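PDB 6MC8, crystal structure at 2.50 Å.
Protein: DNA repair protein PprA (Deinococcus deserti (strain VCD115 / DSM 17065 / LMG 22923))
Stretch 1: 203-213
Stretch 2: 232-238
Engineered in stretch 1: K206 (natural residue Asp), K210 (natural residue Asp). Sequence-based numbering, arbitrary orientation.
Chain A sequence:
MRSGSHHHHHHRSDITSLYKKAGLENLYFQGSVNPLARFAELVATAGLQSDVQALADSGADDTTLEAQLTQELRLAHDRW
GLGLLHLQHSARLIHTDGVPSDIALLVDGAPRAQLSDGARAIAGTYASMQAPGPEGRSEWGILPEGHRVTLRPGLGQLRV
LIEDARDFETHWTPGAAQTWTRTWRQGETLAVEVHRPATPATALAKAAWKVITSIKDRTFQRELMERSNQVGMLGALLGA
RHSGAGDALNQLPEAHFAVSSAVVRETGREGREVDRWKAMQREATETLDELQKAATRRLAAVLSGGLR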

# COMPACT_ATOMS: atom_id res chain seq x y z
N ALA A 203 -13.26 16.30 -31.05
CA ALA A 203 -12.62 15.44 -32.04
C ALA A 203 -13.28 15.57 -33.41
O ALA A 203 -12.60 15.48 -34.43
N LEU A 204 -14.59 15.79 -33.44
CA LEU A 204 -15.26 16.00 -34.72
C LEU A 204 -14.98 17.39 -35.28
O LEU A 204 -15.00 17.58 -36.50
N ALA A 205 -14.69 18.36 -34.41
CA ALA A 205 -14.38 19.70 -34.88
C ALA A 205 -13.00 19.75 -35.53
O ALA A 205 -12.79 20.51 -36.49
N LYS A 206 -12.05 18.97 -35.03
CA LYS A 206 -10.74 18.89 -35.67
C LYS A 206 -10.82 18.15 -36.99
O LYS A 206 -10.09 18.47 -37.93
N ALA A 207 -11.70 17.15 -37.08
CA ALA A 207 -11.90 16.45 -38.34
C ALA A 207 -12.65 17.31 -39.34
O ALA A 207 -12.44 17.20 -40.55
N ALA A 208 -13.55 18.17 -38.85
CA ALA A 208 -14.27 19.07 -39.74
C ALA A 208 -13.34 20.13 -40.31
O ALA A 208 -13.49 20.53 -41.47
N TRP A 209 -12.37 20.59 -39.51
CA TRP A 209 -11.37 21.54 -40.01
C TRP A 209 -10.48 20.90 -41.06
O TRP A 209 -10.04 21.58 -42.00
N LYS A 210 -10.21 19.60 -40.94
CA LYS A 210 -9.35 18.93 -41.90
C LYS A 210 -10.04 18.77 -43.25
O LYS A 210 -9.40 18.89 -44.31
N VAL A 211 -11.35 18.52 -43.25
CA VAL A 211 -12.09 18.37 -44.50
C VAL A 211 -12.25 19.71 -45.20
O VAL A 211 -12.07 19.82 -46.42
N ILE A 212 -12.55 20.76 -44.42
CA ILE A 212 -12.81 22.09 -44.98
C ILE A 212 -11.54 22.70 -45.55
O ILE A 212 -11.55 23.31 -46.63
N THR A 213 -10.40 22.52 -44.87
CA THR A 213 -9.14 23.08 -45.34
C THR A 213 -8.65 22.36 -46.59
O THR A 213 -7.96 22.95 -47.43
N GLY A 232 -21.01 26.36 -36.07
CA GLY A 232 -19.91 25.47 -35.77
C GLY A 232 -19.39 24.76 -37.00
O GLY A 232 -19.98 24.80 -38.08
N MET A 233 -18.19 24.20 -36.87
CA MET A 233 -17.53 23.50 -38.00
C MET A 233 -18.21 22.20 -38.40
O MET A 233 -18.17 21.90 -39.56
N LEU A 234 -18.67 21.42 -37.43
CA LEU A 234 -19.34 20.17 -37.76
C LEU A 234 -20.67 20.43 -38.44
O LEU A 234 -20.99 19.81 -39.46
N GLY A 235 -21.46 21.38 -37.91
CA GLY A 235 -22.76 21.66 -38.49
C GLY A 235 -22.67 22.34 -39.84
O GLY A 235 -23.60 22.26 -40.65
N ALA A 236 -21.57 23.04 -40.10
CA ALA A 236 -21.35 23.60 -41.43
C ALA A 236 -20.99 22.50 -42.42
O ALA A 236 -21.43 22.52 -43.57
N LEU A 237 -20.19 21.53 -41.97
CA LEU A 237 -19.80 20.44 -42.85
C LEU A 237 -20.95 19.46 -43.05
O LEU A 237 -21.08 18.85 -44.12
N LEU A 238 -21.81 19.31 -42.04
CA LEU A 238 -23.02 18.52 -42.22
C LEU A 238 -24.05 19.22 -43.09
O LEU A 238 -25.01 18.58 -43.54

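Two helical segments of PprA cross at 53° in a mainly apolar packing contact, with no hydrogen bond passing between them and 458 Å² of surface buried on the two sides together. The axes approach to 8.2 Å, a close spacing that matches the small residue at the crossing: A208 points toward the other helix, and its CA lies 5.6 Å from the CA of L234. A208 CB rests 3.5 Å from the backbone O of M233 and 3.8 Å from M233 CB, so here a methyl group packs almost directly on the opposing backbone. M233 gives up the most area of any residue in the contact. With chi1 m, chi2 off-well at -149° and chi3 p, it enters as a knob among A205, A208, W209 and I212. M233 CE lies 3.5 Å from CD1 of I212 (m, t) and 3.6 Å from CE3 of W209, whose chi1 is t. That methyl meets the indole at the edge, near the ring plane, and M233 SD lies obliquely, 5.4 Å from the centroid of the six-membered ring of W209. One turn on from M233, L237 (t, p) also points toward stretch 1. L237 CD2 lies 3.8 Å from A208 CA and also 3.8 Å from V211 CB; L237 CD1 is 3.8 Å from V211 CG1 (chi1 t) and, more loosely, 4.3 Å from I212 CG1. L204 (m, t) extends the apolar seam on the other side of A208 in sequence, its CD1 lying 3.8 Å from CD2 of L234 (t, p), whose CA-to-CB bond points sideways. The engineered lysines K206 and K210 point away and make no contact with stretch 2. The side-chain hydrogen bond of T213 stays within its own helix, from T213 OG1 to W209 O at 2.6 Å.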

# COMPACT_ATOMS: atom_id res chain seq x y z
CB ALA A 203 -12.66 13.99 -31.56
CB LEU A 204 -16.77 15.78 -34.56
CG LEU A 204 -17.21 14.32 -34.45
CD1 LEU A 204 -18.66 14.21 -34.04
CD2 LEU A 204 -16.99 13.63 -35.78
CB ALA A 205 -14.45 20.70 -33.73
CB LYS A 206 -9.74 18.23 -34.73
CG LYS A 206 -9.36 19.05 -33.53
CD LYS A 206 -8.45 18.28 -32.60
CE LYS A 206 -7.08 18.10 -33.22
NZ LYS A 206 -6.12 17.42 -32.32
CB ALA A 207 -12.66 15.15 -38.09
CB ALA A 208 -15.44 19.71 -39.00
CB TRP A 209 -10.54 22.08 -38.85
CG TRP A 209 -9.35 22.92 -39.26
CD1 TRP A 209 -8.04 22.54 -39.23
CD2 TRP A 209 -9.36 24.26 -39.77
NE1 TRP A 209 -7.24 23.56 -39.68
CE2 TRP A 209 -8.03 24.62 -40.02
CE3 TRP A 209 -10.37 25.19 -40.04
CZ2 TRP A 209 -7.68 25.88 -40.53
CZ3 TRP A 209 -10.02 26.43 -40.54
CH2 TRP A 209 -8.69 26.76 -40.78
CB LYS A 210 -8.92 17.57 -41.36
CG LYS A 210 -7.95 16.83 -42.25
CD LYS A 210 -7.53 15.50 -41.67
CE LYS A 210 -6.54 14.82 -42.59
NZ LYS A 210 -7.17 14.44 -43.88
CB VAL A 211 -13.45 17.69 -44.24
CG1 VAL A 211 -14.26 17.60 -45.51
CG2 VAL A 211 -13.25 16.32 -43.66
CB ILE A 212 -13.47 22.98 -43.92
CG1 ILE A 212 -14.89 22.48 -43.64
CG2 ILE A 212 -13.52 24.44 -44.33
CD1 ILE A 212 -15.52 23.11 -42.44
CB THR A 213 -8.11 23.03 -44.21
OG1 THR A 213 -8.69 23.59 -43.03
CG2 THR A 213 -6.87 23.85 -44.53
CB MET A 233 -16.06 23.23 -37.71
CG MET A 233 -15.35 24.46 -37.37
SD MET A 233 -13.69 24.30 -37.89
CE MET A 233 -13.92 24.56 -39.64
CB LEU A 234 -19.54 19.34 -36.49
CG LEU A 234 -20.22 17.98 -36.65
CD1 LEU A 234 -19.39 17.08 -37.52
CD2 LEU A 234 -20.47 17.35 -35.31
CB ALA A 236 -20.27 24.67 -41.38
CB LEU A 237 -18.57 19.73 -42.28
CG LEU A 237 -17.93 18.63 -43.12
CD1 LEU A 237 -17.50 19.19 -44.46
CD2 LEU A 237 -16.74 18.06 -42.39
CB LEU A 238 -23.65 18.19 -40.86
CG LEU A 238 -22.91 17.20 -39.96
CD1 LEU A 238 -23.58 17.13 -38.61
CD2 LEU A 238 -22.85 15.83 -40.59